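Local structure of cyclopenase asqI (Emericella nidulans, 5YY3) at residues A[123-126]-A[130-133]; A[323-328]-A[336-341]; A[329-334]-A[398-403]; A[467-472]-A[489-494]; A[626-631]-A[636-641]. The protein is a cyclopenase that catalyses conversion of 4'-methoxycyclopenin into 4'-methoxyviridicatin, a ring contraction in aspoquinolone biosynthesis, and binds one zinc ion per subunit. All coordinates share one frame; numbering follows the deposited sequence.

Contact 1 of 5, residues A[123-126]-A[130-133]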
# COMPACT_ATOMS: atom_id res chain seq x y z
N ILE A 123 -13.35 -29.19 -31.85
CA ILE A 123 -13.66 -30.53 -31.35
C ILE A 123 -13.47 -31.57 -32.43
O ILE A 123 -12.85 -32.62 -32.21
CB ILE A 123 -15.11 -30.60 -30.83
CG1 ILE A 123 -15.29 -29.65 -29.65
CG2 ILE A 123 -15.48 -32.04 -30.44
CD1 ILE A 123 -16.71 -29.51 -29.20
N TYR A 124 -13.99 -31.28 -33.61
CA TYR A 124 -13.91 -32.21 -34.74
C TYR A 124 -12.45 -32.59 -35.04
O TYR A 124 -12.11 -33.76 -35.02
CB TYR A 124 -14.57 -31.61 -35.98
CG TYR A 124 -14.27 -32.38 -37.23
CD1 TYR A 124 -14.82 -33.64 -37.44
CD2 TYR A 124 -13.40 -31.87 -38.19
CE1 TYR A 124 -14.54 -34.36 -38.58
CE2 TYR A 124 -13.11 -32.59 -39.35
CZ TYR A 124 -13.69 -33.83 -39.53
OH TYR A 124 -13.40 -34.54 -40.67
N LEU A 125 -11.61 -31.59 -35.30
CA LEU A 125 -10.20 -31.81 -35.58
C LEU A 125 -9.50 -32.56 -34.45
O LEU A 125 -8.74 -33.49 -34.70
CB LEU A 125 -9.49 -30.47 -35.84
CG LEU A 125 -9.92 -29.74 -37.11
CD1 LEU A 125 -9.30 -28.35 -37.19
CD2 LEU A 125 -9.56 -30.55 -38.34
N THR A 126 -9.77 -32.17 -33.21
CA THR A 126 -9.12 -32.79 -32.05
C THR A 126 -9.35 -34.30 -31.97
O THR A 126 -8.46 -35.06 -31.58
CB THR A 126 -9.58 -32.13 -30.72
OG1 THR A 126 -9.16 -30.76 -30.70
CG2 THR A 126 -8.99 -32.86 -29.51
N ASP A 130 -8.13 -39.15 -38.60
CA ASP A 130 -7.45 -38.66 -39.79
C ASP A 130 -6.58 -37.45 -39.45
O ASP A 130 -5.42 -37.39 -39.83
CB ASP A 130 -8.45 -38.30 -40.90
CG ASP A 130 -7.80 -38.20 -42.27
OD1 ASP A 130 -6.91 -39.04 -42.57
OD2 ASP A 130 -8.15 -37.27 -43.04
N ALA A 131 -7.16 -36.49 -38.73
CA ALA A 131 -6.43 -35.27 -38.41
C ALA A 131 -5.23 -35.57 -37.52
O ALA A 131 -4.15 -35.00 -37.71
CB ALA A 131 -7.35 -34.24 -37.74
N GLN A 132 -5.41 -36.46 -36.55
CA GLN A 132 -4.34 -36.77 -35.61
C GLN A 132 -3.14 -37.39 -36.31
O GLN A 132 -2.00 -36.97 -36.08
CB GLN A 132 -4.85 -37.71 -34.53
CG GLN A 132 -5.93 -37.09 -33.69
CD GLN A 132 -6.62 -38.10 -32.84
OE1 GLN A 132 -6.19 -39.25 -32.78
NE2 GLN A 132 -7.70 -37.70 -32.18
N GLN A 133 -3.40 -38.37 -37.17
CA GLN A 133 -2.33 -39.06 -37.88
C GLN A 133 -1.69 -38.13 -38.93
O GLN A 133 -0.50 -38.24 -39.21
CB GLN A 133 -2.85 -40.36 -38.52
CG GLN A 133 -3.81 -40.15 -39.69
CD GLN A 133 -4.44 -41.45 -40.19
OE1 GLN A 133 -4.94 -42.26 -39.40
NE2 GLN A 133 -4.43 -41.64 -41.51
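The flat carboxamide of Gln132 turns its NE2 toward the backbone carbonyl of Thr126, and that oxygen lies close to the amide plane, about 15° out of it. The bond from Gln132 NE2 to Thr126 O is 2.8 Å long and moderately straight, with 154° at the hydrogen. Seen from the carbonyl, the donor approaches at a C=O...N angle of 135° and is tilted modestly from the peptide plane. Gln132 reaches it with an extended chain, CG lying anti to the carbonyl carbon and beside the backbone N. A carbonyl oxygen in the last turn of helix 114-127 is thereby taken up by a side chain of the following helix. Beside this polar bond, Ala131 presses its methyl CB against Leu125 O at 3.4 Å, while Leu125 CD2 reaches the same methyl at 4.3 Å. Ser128, in the break between helices 114-127 and 129-133, accepts a bond at its OG from Ala131 N. The side chain of Thr126 meanwhile bonds through OG1 to Gly122 O. This is a tight corner between consecutive helices of the hemocyanin-like helical domain, packed through Thr126 against helix 180-193, which supplies the zinc ligands His186 and His190.

Contact 2 of 5, residues A[323-328]-A[336-341]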
# COMPACT_ATOMS: atom_id res chain seq x y z
N CYS A 323 -16.53 -41.85 -6.24
CA CYS A 323 -17.09 -40.58 -5.75
C CYS A 323 -16.69 -39.38 -6.62
O CYS A 323 -17.55 -38.63 -7.06
CB CYS A 323 -16.70 -40.32 -4.29
SG CYS A 323 -14.90 -40.32 -3.94
N LEU A 324 -15.41 -39.21 -6.92
CA LEU A 324 -15.00 -37.99 -7.65
C LEU A 324 -15.48 -37.98 -9.09
O LEU A 324 -15.89 -36.93 -9.63
CB LEU A 324 -13.48 -37.82 -7.60
CG LEU A 324 -12.94 -37.59 -6.20
CD1 LEU A 324 -11.44 -37.29 -6.24
CD2 LEU A 324 -13.71 -36.48 -5.51
N ASN A 325 -15.44 -39.15 -9.73
CA ASN A 325 -15.90 -39.27 -11.10
C ASN A 325 -17.37 -38.93 -11.21
O ASN A 325 -17.81 -38.30 -12.18
CB ASN A 325 -15.67 -40.68 -11.63
CG ASN A 325 -15.70 -40.73 -13.14
OD1 ASN A 325 -15.16 -39.85 -13.81
ND2 ASN A 325 -16.36 -41.75 -13.68
N PHE A 326 -18.14 -39.34 -10.21
CA PHE A 326 -19.57 -39.10 -10.25
C PHE A 326 -19.91 -37.68 -9.82
O PHE A 326 -20.70 -37.02 -10.48
CB PHE A 326 -20.32 -40.11 -9.37
CG PHE A 326 -20.74 -41.34 -10.11
CD1 PHE A 326 -21.90 -41.34 -10.89
CD2 PHE A 326 -19.96 -42.50 -10.07
CE1 PHE A 326 -22.29 -42.50 -11.59
CE2 PHE A 326 -20.34 -43.65 -10.77
CZ PHE A 326 -21.51 -43.65 -11.53
N VAL A 327 -19.31 -37.22 -8.73
CA VAL A 327 -19.53 -35.85 -8.30
C VAL A 327 -19.12 -34.86 -9.40
O VAL A 327 -19.86 -33.94 -9.73
CB VAL A 327 -18.77 -35.52 -7.00
CG1 VAL A 327 -18.86 -34.01 -6.69
CG2 VAL A 327 -19.32 -36.34 -5.85
N GLY A 328 -17.94 -35.08 -9.98
CA GLY A 328 -17.45 -34.25 -11.07
C GLY A 328 -18.33 -34.39 -12.30
O GLY A 328 -18.68 -33.38 -12.94
N PRO A 336 -25.16 -38.96 -19.92
CA PRO A 336 -24.99 -40.12 -20.82
C PRO A 336 -23.83 -41.05 -20.43
O PRO A 336 -24.00 -42.27 -20.41
CB PRO A 336 -24.73 -39.46 -22.18
CG PRO A 336 -25.47 -38.18 -22.11
CD PRO A 336 -25.31 -37.70 -20.68
N SER A 337 -22.68 -40.49 -20.10
CA SER A 337 -21.52 -41.30 -19.71
C SER A 337 -21.75 -42.01 -18.37
O SER A 337 -21.57 -43.23 -18.26
CB SER A 337 -20.27 -40.43 -19.63
OG SER A 337 -19.10 -41.23 -19.65
N LEU A 338 -22.16 -41.26 -17.37
CA LEU A 338 -22.35 -41.82 -16.04
C LEU A 338 -23.45 -42.89 -16.03
O LEU A 338 -23.33 -43.90 -15.34
CB LEU A 338 -22.68 -40.70 -15.03
CG LEU A 338 -21.53 -39.72 -14.71
CD1 LEU A 338 -21.97 -38.56 -13.82
CD2 LEU A 338 -20.33 -40.44 -14.09
N ASN A 339 -24.50 -42.66 -16.81
CA ASN A 339 -25.64 -43.60 -16.85
C ASN A 339 -25.26 -45.00 -17.36
O ASN A 339 -25.88 -45.99 -16.96
CB ASN A 339 -26.77 -43.03 -17.72
CG ASN A 339 -27.67 -42.07 -16.96
OD1 ASN A 339 -27.67 -42.04 -15.73
ND2 ASN A 339 -28.46 -41.30 -17.71
N LYS A 340 -24.24 -45.10 -18.21
CA LYS A 340 -23.80 -46.38 -18.77
C LYS A 340 -23.25 -47.33 -17.71
O LYS A 340 -22.82 -48.44 -18.03
CB LYS A 340 -22.73 -46.14 -19.85
CG LYS A 340 -23.19 -45.29 -21.02
CD LYS A 340 -22.14 -45.18 -22.12
CE LYS A 340 -22.10 -46.43 -23.01
NZ LYS A 340 -21.47 -46.19 -24.34
N LEU A 341 -23.27 -46.90 -16.45
CA LEU A 341 -22.75 -47.69 -15.34
C LEU A 341 -23.83 -48.10 -14.33
O LEU A 341 -23.53 -48.77 -13.34
CB LEU A 341 -21.66 -46.90 -14.62
CG LEU A 341 -20.40 -46.79 -15.46
CD1 LEU A 341 -19.41 -45.84 -14.82
CD2 LEU A 341 -19.82 -48.18 -15.61
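Leu338 and Phe326, which bury the most surface here, meet as a methyl laid over an aromatic face. Leu338 CD2 stands 3.9 Å from the centroid of the Phe326 ring, 22° off the ring normal, a CH-pi contact displaced toward the CD1-CE1 bond. There Leu338 CD2 comes within 3.7 Å of Phe326 CD1, and the other methyl of the leucine, CD1, lies 4.0 Å from the same ring atom. Ring and leucine lie antiparallel, side by side, so the contact runs along both rather than end to end, and Leu338 CB is drawn in too, 3.9 Å from Phe326 CE1. Phe326 holds its ring with chi1 at -91°, some way from the usual staggered value. Leu341 adds a smaller patch, its CD1 approaching Phe326 CZ obliquely at 4.5 Å. Next to the ring, Leu338 CD2 also touches the backbone oxygen of Asn325, whose own OD1 is held from elsewhere by Glu212 N. Between 323-328 and 336-341 there is thus hydrocarbon and aromatic surface but no hydrogen bond: the attachment probably rests on close fit and on the exclusion of water.

Contact 3 of 5, residues A[329-334]-A[398-403]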
# COMPACT_ATOMS: atom_id res chain seq x y z
N GLY A 329 -18.69 -35.63 -12.63
CA GLY A 329 -19.53 -35.90 -13.78
C GLY A 329 -20.90 -35.23 -13.70
O GLY A 329 -21.37 -34.62 -14.67
N ILE A 330 -21.55 -35.32 -12.55
CA ILE A 330 -22.86 -34.73 -12.40
C ILE A 330 -22.80 -33.19 -12.45
O ILE A 330 -23.63 -32.56 -13.10
CB ILE A 330 -23.52 -35.23 -11.10
CG1 ILE A 330 -23.99 -36.66 -11.33
CG2 ILE A 330 -24.67 -34.30 -10.67
CD1 ILE A 330 -24.51 -37.38 -10.11
N LEU A 331 -21.80 -32.60 -11.78
CA LEU A 331 -21.56 -31.16 -11.86
C LEU A 331 -21.48 -30.68 -13.31
O LEU A 331 -21.92 -29.57 -13.63
CB LEU A 331 -20.26 -30.78 -11.13
CG LEU A 331 -20.36 -30.71 -9.60
CD1 LEU A 331 -18.98 -30.59 -8.95
CD2 LEU A 331 -21.29 -29.56 -9.17
N ASP A 332 -20.93 -31.52 -14.18
CA ASP A 332 -20.76 -31.16 -15.58
C ASP A 332 -21.83 -31.80 -16.48
O ASP A 332 -21.68 -31.81 -17.71
CB ASP A 332 -19.36 -31.56 -16.05
CG ASP A 332 -18.97 -30.92 -17.37
OD1 ASP A 332 -19.04 -29.67 -17.49
OD2 ASP A 332 -18.59 -31.67 -18.30
N ALA A 333 -22.90 -32.30 -15.86
CA ALA A 333 -24.07 -32.90 -16.56
C ALA A 333 -23.70 -33.98 -17.58
O ALA A 333 -24.25 -34.03 -18.68
CB ALA A 333 -24.90 -31.83 -17.25
N GLN A 334 -22.80 -34.85 -17.20
CA GLN A 334 -22.45 -35.97 -18.07
C GLN A 334 -23.27 -37.21 -17.82
O GLN A 334 -22.74 -38.28 -17.61
CB GLN A 334 -20.97 -36.24 -17.93
CG GLN A 334 -20.35 -34.97 -18.30
CD GLN A 334 -18.91 -35.09 -18.47
OE1 GLN A 334 -18.18 -35.53 -17.57
NE2 GLN A 334 -18.44 -34.65 -19.63
N LYS A 398 -12.98 -22.39 -7.61
CA LYS A 398 -12.78 -22.80 -6.22
C LYS A 398 -14.08 -23.36 -5.63
O LYS A 398 -14.03 -24.21 -4.74
CB LYS A 398 -12.25 -21.66 -5.34
CG LYS A 398 -11.90 -22.15 -3.93
CD LYS A 398 -11.00 -21.19 -3.17
CE LYS A 398 -10.92 -21.57 -1.69
NZ LYS A 398 -10.15 -20.55 -0.88
N HIS A 399 -15.23 -22.92 -6.14
CA HIS A 399 -16.50 -23.54 -5.75
C HIS A 399 -16.57 -24.98 -6.22
O HIS A 399 -16.92 -25.86 -5.44
CB HIS A 399 -17.70 -22.77 -6.32
CG HIS A 399 -19.02 -23.42 -6.04
ND1 HIS A 399 -19.45 -23.73 -4.76
CD2 HIS A 399 -20.02 -23.81 -6.86
CE1 HIS A 399 -20.64 -24.28 -4.81
NE2 HIS A 399 -21.02 -24.34 -6.08
N LEU A 400 -16.25 -25.23 -7.49
CA LEU A 400 -16.09 -26.61 -7.98
C LEU A 400 -15.18 -27.42 -7.06
O LEU A 400 -15.50 -28.55 -6.70
CB LEU A 400 -15.52 -26.63 -9.41
CG LEU A 400 -16.39 -25.93 -10.45
CD1 LEU A 400 -15.71 -25.95 -11.81
CD2 LEU A 400 -17.76 -26.60 -10.51
N GLN A 401 -14.06 -26.82 -6.66
CA GLN A 401 -13.11 -27.52 -5.79
C GLN A 401 -13.77 -27.94 -4.47
O GLN A 401 -13.40 -28.96 -3.87
CB GLN A 401 -11.89 -26.64 -5.50
CG GLN A 401 -10.76 -27.38 -4.79
CD GLN A 401 -9.75 -26.43 -4.14
OE1 GLN A 401 -10.12 -25.59 -3.30
NE2 GLN A 401 -8.48 -26.56 -4.53
N TYR A 402 -14.76 -27.17 -4.02
CA TYR A 402 -15.45 -27.46 -2.76
C TYR A 402 -16.14 -28.83 -2.80
O TYR A 402 -16.10 -29.59 -1.83
CB TYR A 402 -16.47 -26.35 -2.43
CG TYR A 402 -17.27 -26.60 -1.17
CD1 TYR A 402 -16.64 -26.94 0.02
CD2 TYR A 402 -18.66 -26.46 -1.17
CE1 TYR A 402 -17.37 -27.17 1.18
CE2 TYR A 402 -19.40 -26.68 -0.02
CZ TYR A 402 -18.75 -27.04 1.16
OH TYR A 402 -19.47 -27.25 2.31
N TYR A 403 -16.74 -29.17 -3.94
CA TYR A 403 -17.37 -30.47 -4.07
C TYR A 403 -16.34 -31.58 -3.90
O TYR A 403 -16.58 -32.59 -3.22
CB TYR A 403 -18.10 -30.58 -5.40
CG TYR A 403 -19.27 -29.63 -5.53
CD1 TYR A 403 -20.54 -30.00 -5.13
CD2 TYR A 403 -19.08 -28.34 -6.04
CE1 TYR A 403 -21.61 -29.13 -5.24
CE2 TYR A 403 -20.13 -27.46 -6.14
CZ TYR A 403 -21.39 -27.85 -5.75
OH TYR A 403 -22.44 -26.96 -5.88
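Segments 329-334 and 398-403 come no nearer than 8.1 Å between CA atoms, at Leu331 CA and Leu400 CA, and one leucine spans the gap. Leu331 sets CD2 over the centre of the Tyr403 ring, 3.8 Å from the centroid and 8° off its normal, a nearly ideal CH-pi contact. Its other methyl serves the root of the ring, with Leu331 CD1 at 3.6 Å from Tyr403 CG, and makes a looser contact of 4.5 Å with Leu400 CD2. The fork of Leu331 thus covers the tyrosine from CB and CG to the ring centre. Just beyond Leu331 the helix stops in a Schellman motif: Gln334 N bonds back to Gly329 O and Ala333 N to Ile330 O, with Ala333 at positive phi. Leu215, Ile298 and Leu355 also pack on Leu331. The contact joins two helices in the helical, hemocyanin-like domain of this tyrosinase-family protein, close to the metal site: the side chain of Leu400 is about 4 Å from that of the zinc ligand His218.

Contact 4 of 5, residues A[467-472]-A[489-494]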
# COMPACT_ATOMS: atom_id res chain seq x y z
N TYR A 467 15.11 -26.48 -13.79
CA TYR A 467 15.25 -27.23 -12.55
C TYR A 467 15.16 -28.73 -12.81
O TYR A 467 14.83 -29.19 -13.91
CB TYR A 467 14.19 -26.81 -11.51
CG TYR A 467 12.78 -27.27 -11.79
CD1 TYR A 467 12.35 -28.54 -11.39
CD2 TYR A 467 11.86 -26.44 -12.42
CE1 TYR A 467 11.06 -28.98 -11.65
CE2 TYR A 467 10.54 -26.87 -12.67
CZ TYR A 467 10.16 -28.14 -12.28
OH TYR A 467 8.87 -28.60 -12.53
N GLU A 468 15.48 -29.49 -11.79
CA GLU A 468 15.37 -30.93 -11.84
C GLU A 468 15.01 -31.38 -10.44
O GLU A 468 15.19 -30.64 -9.49
CB GLU A 468 16.68 -31.56 -12.29
CG GLU A 468 17.72 -31.58 -11.17
CD GLU A 468 19.06 -32.12 -11.59
OE1 GLU A 468 19.54 -31.77 -12.70
OE2 GLU A 468 19.63 -32.91 -10.79
N TRP A 469 14.49 -32.58 -10.30
CA TRP A 469 14.45 -33.15 -8.98
C TRP A 469 15.11 -34.51 -9.05
O TRP A 469 15.24 -35.13 -10.12
CB TRP A 469 13.02 -33.25 -8.45
CG TRP A 469 12.08 -34.15 -9.21
CD1 TRP A 469 11.48 -33.88 -10.40
CD2 TRP A 469 11.63 -35.46 -8.81
NE1 TRP A 469 10.66 -34.94 -10.77
CE2 TRP A 469 10.74 -35.92 -9.81
CE3 TRP A 469 11.88 -36.27 -7.70
CZ2 TRP A 469 10.11 -37.17 -9.74
CZ3 TRP A 469 11.25 -37.52 -7.63
CH2 TRP A 469 10.38 -37.96 -8.65
N ASN A 470 15.59 -34.97 -7.90
CA ASN A 470 16.07 -36.32 -7.82
C ASN A 470 15.73 -36.90 -6.45
O ASN A 470 15.37 -36.15 -5.52
CB ASN A 470 17.58 -36.39 -8.11
CG ASN A 470 18.39 -35.47 -7.22
OD1 ASN A 470 18.65 -35.78 -6.05
ND2 ASN A 470 18.83 -34.34 -7.78
N VAL A 471 15.79 -38.22 -6.36
CA VAL A 471 15.43 -38.91 -5.14
C VAL A 471 16.17 -40.25 -5.13
O VAL A 471 16.53 -40.80 -6.19
CB VAL A 471 13.90 -39.12 -5.03
CG1 VAL A 471 13.42 -40.10 -6.07
CG2 VAL A 471 13.47 -39.59 -3.62
N GLN A 472 16.41 -40.76 -3.94
CA GLN A 472 17.12 -42.01 -3.81
C GLN A 472 16.11 -43.13 -3.59
O GLN A 472 15.20 -43.01 -2.76
CB GLN A 472 18.12 -41.92 -2.68
CG GLN A 472 19.15 -43.02 -2.66
CD GLN A 472 20.20 -42.78 -1.58
OE1 GLN A 472 20.74 -41.66 -1.46
NE2 GLN A 472 20.48 -43.81 -0.78
N LEU A 489 8.08 -49.43 -10.28
CA LEU A 489 7.28 -48.60 -9.38
C LEU A 489 7.10 -47.22 -9.99
O LEU A 489 7.73 -46.88 -10.98
CB LEU A 489 7.93 -48.52 -8.00
CG LEU A 489 9.35 -47.98 -8.11
CD1 LEU A 489 9.45 -46.54 -7.60
CD2 LEU A 489 10.36 -48.90 -7.44
N THR A 490 6.21 -46.43 -9.41
CA THR A 490 5.95 -45.09 -9.90
C THR A 490 6.23 -44.07 -8.80
O THR A 490 5.78 -44.23 -7.66
CB THR A 490 4.49 -44.94 -10.40
OG1 THR A 490 4.28 -45.81 -11.52
CG2 THR A 490 4.19 -43.49 -10.84
N LEU A 491 7.01 -43.05 -9.15
CA LEU A 491 7.34 -41.96 -8.23
C LEU A 491 6.40 -40.79 -8.50
O LEU A 491 6.27 -40.34 -9.64
CB LEU A 491 8.79 -41.51 -8.40
CG LEU A 491 9.89 -42.51 -8.03
CD1 LEU A 491 11.23 -41.88 -8.28
CD2 LEU A 491 9.76 -42.93 -6.58
N ARG A 492 5.73 -40.32 -7.44
CA ARG A 492 4.78 -39.23 -7.57
C ARG A 492 5.24 -38.01 -6.77
O ARG A 492 5.32 -38.07 -5.54
CB ARG A 492 3.39 -39.68 -7.12
CG ARG A 492 2.92 -40.94 -7.79
CD ARG A 492 1.67 -41.46 -7.14
NE ARG A 492 1.20 -42.64 -7.84
CZ ARG A 492 0.33 -42.62 -8.84
NH1 ARG A 492 -0.18 -41.46 -9.24
NH2 ARG A 492 -0.03 -43.75 -9.42
N LEU A 493 5.51 -36.92 -7.48
CA LEU A 493 6.05 -35.72 -6.86
C LEU A 493 5.03 -34.57 -6.77
O LEU A 493 4.42 -34.18 -7.78
CB LEU A 493 7.28 -35.23 -7.63
CG LEU A 493 7.84 -33.86 -7.22
CD1 LEU A 493 8.54 -33.92 -5.90
CD2 LEU A 493 8.74 -33.30 -8.30
N PHE A 494 4.88 -34.04 -5.56
CA PHE A 494 4.03 -32.90 -5.27
C PHE A 494 4.81 -31.83 -4.48
O PHE A 494 5.75 -32.16 -3.74
CB PHE A 494 2.80 -33.32 -4.45
CG PHE A 494 1.80 -34.17 -5.20
CD1 PHE A 494 2.01 -35.53 -5.36
CD2 PHE A 494 0.62 -33.60 -5.69
CE1 PHE A 494 1.08 -36.32 -6.03
CE2 PHE A 494 -0.32 -34.38 -6.36
CZ PHE A 494 -0.10 -35.75 -6.53
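NE1 of the buried Trp469 is bonded to Asp511 OD2 of strand 508-517, while Leu493 CD2 lies over the ring face, 3.5 Å from Trp469 NE1. That methyl belongs to a close CH-pi contact: Leu493 CD2 lies 3.4 Å from the centroid of the five-membered ring of Trp469, only 4° off the normal. It therefore sits over the pyrrole half of the indole and is nearly equidistant from its five atoms. Leu493 gets there with CG anti to the backbone N, chi1 171°, whereas Trp469 holds its CG between the backbone N and carbonyl carbon. Leu493 CB continues along the benzene half to Trp469 CZ2, and Leu491 comes in at the edge, near the ring plane, its CB 3.9 Å from Trp469 CH2. The same leucine turns its CD1 to Val471 CG1 at 3.6 Å. No hydrogen bond joins the two segments, and their strand axes pass 10.1 Å apart at 129°, the spacing of facing layers rather than of paired neighbours, here in the Ig-like domain of the hemocyanin family. Strand 461-475 pairs with strands 422-431 and 523-528, strand 487-497 with 508-517 and 571-580. The indole thus separates its two kinds of bonding: its face takes up a leucine methyl within the apolar filling, while its N-H is satisfied by the carboxylate of Asp511, so it has both an apolar and a polar tie to the facing layer.

Contact 5 of 5, residues A[626-631]-A[636-641]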
# COMPACT_ATOMS: atom_id res chain seq x y z
N ILE A 626 3.18 -37.30 8.99
CA ILE A 626 3.26 -38.53 8.21
C ILE A 626 4.38 -38.47 7.19
O ILE A 626 5.14 -39.41 7.04
CB ILE A 626 1.92 -38.82 7.50
CG1 ILE A 626 0.89 -39.32 8.53
CG2 ILE A 626 2.10 -39.83 6.37
CD1 ILE A 626 -0.51 -39.39 7.98
N ILE A 627 4.50 -37.34 6.51
CA ILE A 627 5.46 -37.27 5.44
C ILE A 627 6.85 -36.96 6.00
O ILE A 627 7.83 -36.88 5.25
CB ILE A 627 5.05 -36.24 4.37
CG1 ILE A 627 5.18 -34.80 4.89
CG2 ILE A 627 3.63 -36.52 3.88
CD1 ILE A 627 5.00 -33.78 3.81
N SER A 628 6.93 -36.80 7.32
CA SER A 628 8.22 -36.67 7.99
C SER A 628 8.59 -37.96 8.74
O SER A 628 9.58 -38.01 9.47
CB SER A 628 8.20 -35.51 8.98
OG SER A 628 8.07 -34.29 8.29
N ASN A 629 7.77 -38.99 8.58
CA ASN A 629 7.99 -40.21 9.33
C ASN A 629 8.61 -41.29 8.45
O ASN A 629 7.91 -42.16 7.91
CB ASN A 629 6.69 -40.71 9.94
CG ASN A 629 6.92 -41.69 11.08
OD1 ASN A 629 7.89 -42.45 11.07
ND2 ASN A 629 6.03 -41.67 12.07
N ALA A 630 9.94 -41.21 8.31
CA ALA A 630 10.69 -42.14 7.47
C ALA A 630 10.59 -43.57 8.00
O ALA A 630 10.65 -44.53 7.24
CB ALA A 630 12.14 -41.70 7.37
N GLU A 631 10.42 -43.70 9.30
CA GLU A 631 10.38 -45.01 9.93
C GLU A 631 9.12 -45.74 9.53
O GLU A 631 9.19 -46.82 8.95
CB GLU A 631 10.49 -44.90 11.45
CG GLU A 631 11.88 -44.50 11.94
CD GLU A 631 12.32 -43.10 11.49
OE1 GLU A 631 11.46 -42.18 11.41
OE2 GLU A 631 13.53 -42.93 11.22
N ILE A 636 7.55 -43.02 1.42
CA ILE A 636 7.28 -41.58 1.31
C ILE A 636 8.50 -40.84 1.82
O ILE A 636 9.14 -41.27 2.79
CB ILE A 636 6.03 -41.13 2.12
CG1 ILE A 636 4.73 -41.65 1.48
CG2 ILE A 636 5.98 -39.60 2.24
CD1 ILE A 636 3.51 -41.61 2.42
N THR A 637 8.85 -39.75 1.16
CA THR A 637 9.88 -38.87 1.68
C THR A 637 9.53 -37.42 1.34
O THR A 637 8.71 -37.16 0.46
CB THR A 637 11.27 -39.22 1.13
OG1 THR A 637 12.28 -38.64 1.97
CG2 THR A 637 11.43 -38.73 -0.31
N SER A 638 10.13 -36.48 2.06
CA SER A 638 9.82 -35.07 1.84
C SER A 638 11.00 -34.22 2.23
O SER A 638 11.86 -34.65 3.01
CB SER A 638 8.57 -34.65 2.63
OG SER A 638 8.82 -34.67 4.01
N THR A 639 11.04 -33.02 1.68
CA THR A 639 12.18 -32.15 1.86
C THR A 639 11.74 -30.71 1.63
O THR A 639 10.83 -30.45 0.85
CB THR A 639 13.33 -32.54 0.92
OG1 THR A 639 14.53 -31.86 1.31
CG2 THR A 639 13.01 -32.14 -0.50
N THR A 640 12.38 -29.77 2.32
CA THR A 640 12.03 -28.37 2.13
C THR A 640 12.94 -27.77 1.05
O THR A 640 14.05 -28.22 0.86
CB THR A 640 12.13 -27.57 3.45
OG1 THR A 640 11.44 -28.28 4.48
CG2 THR A 640 11.47 -26.19 3.32
N PHE A 641 12.43 -26.79 0.31
CA PHE A 641 13.24 -26.03 -0.63
C PHE A 641 12.66 -24.63 -0.70
O PHE A 641 11.58 -24.37 -0.18
CB PHE A 641 13.27 -26.67 -2.02
CG PHE A 641 11.93 -26.66 -2.74
CD1 PHE A 641 10.94 -27.56 -2.39
CD2 PHE A 641 11.68 -25.76 -3.77
CE1 PHE A 641 9.71 -27.55 -3.05
CE2 PHE A 641 10.47 -25.77 -4.43
CZ PHE A 641 9.49 -26.66 -4.07
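A type I beta turn, Ile626 to Asn629, starts at the last residue of helix 623-626 and folds over the start of strand 636-644 in the beta-rich part of the protein. Asn629 N closes the turn on Ile626 O, and the next carbonyl, that of Ile627, is the one grasped by the strand. Ser638 OG donates to Ile627 O over 2.7 Å, a short bond that comes from above the carbonyl plane, 52° out of it, with a C=O...O angle of 128°. The hydroxyl is brought there by a chi1 of 68°, which places OG between the serine's own N and carbonyl carbon. Around this bond Ile627 wraps its longer branch over the serine: its CG1 lies 3.7 Å from Ser638 OG, and its CD1 lies 3.9 Å from Ser638 CB. Ile636 also brings CG2 to 4.1 Å from Ile627 CB, a branched methyl set against a branch point. Ile636 and Ser638 alternate with Thr637, whose side chain leaves for the other face of the sheet and packs on Leu424 and Leu427. Phe576 of the adjoining strand 571-580 touches Ile627 and Ile636. What results is a turn lashed to a sheet face by one hydroxyl-carbonyl bond and an isoleucine pair, a type I turn packed on the first residues of strand 636-644 of the mixed sheet.

In the fold
From the N terminus, contact 1 comes first and closes the shortest link, a corner between consecutive helices. Contacts 2 and 3 share helix 323-331 and cross along the chain: 329-334 lies between the two segments of contact 2, and its partner 398-403 follows both. They also touch: Leu338 CD1 reaches Gly329 C at 3.5 Å and Val327 CG1 reaches Tyr403 CB at 3.7 Å, so helices 335-339 and 391-410 both pack on helix 323-331. Beyond the helical domain, contact 4 closes the loop between facing strands, and contact 5 ends the series by fastening a turn to strand 636-644. These last two meet where Val471 CG2 lies 4.0 Å from Thr637 CG2, within the beta part.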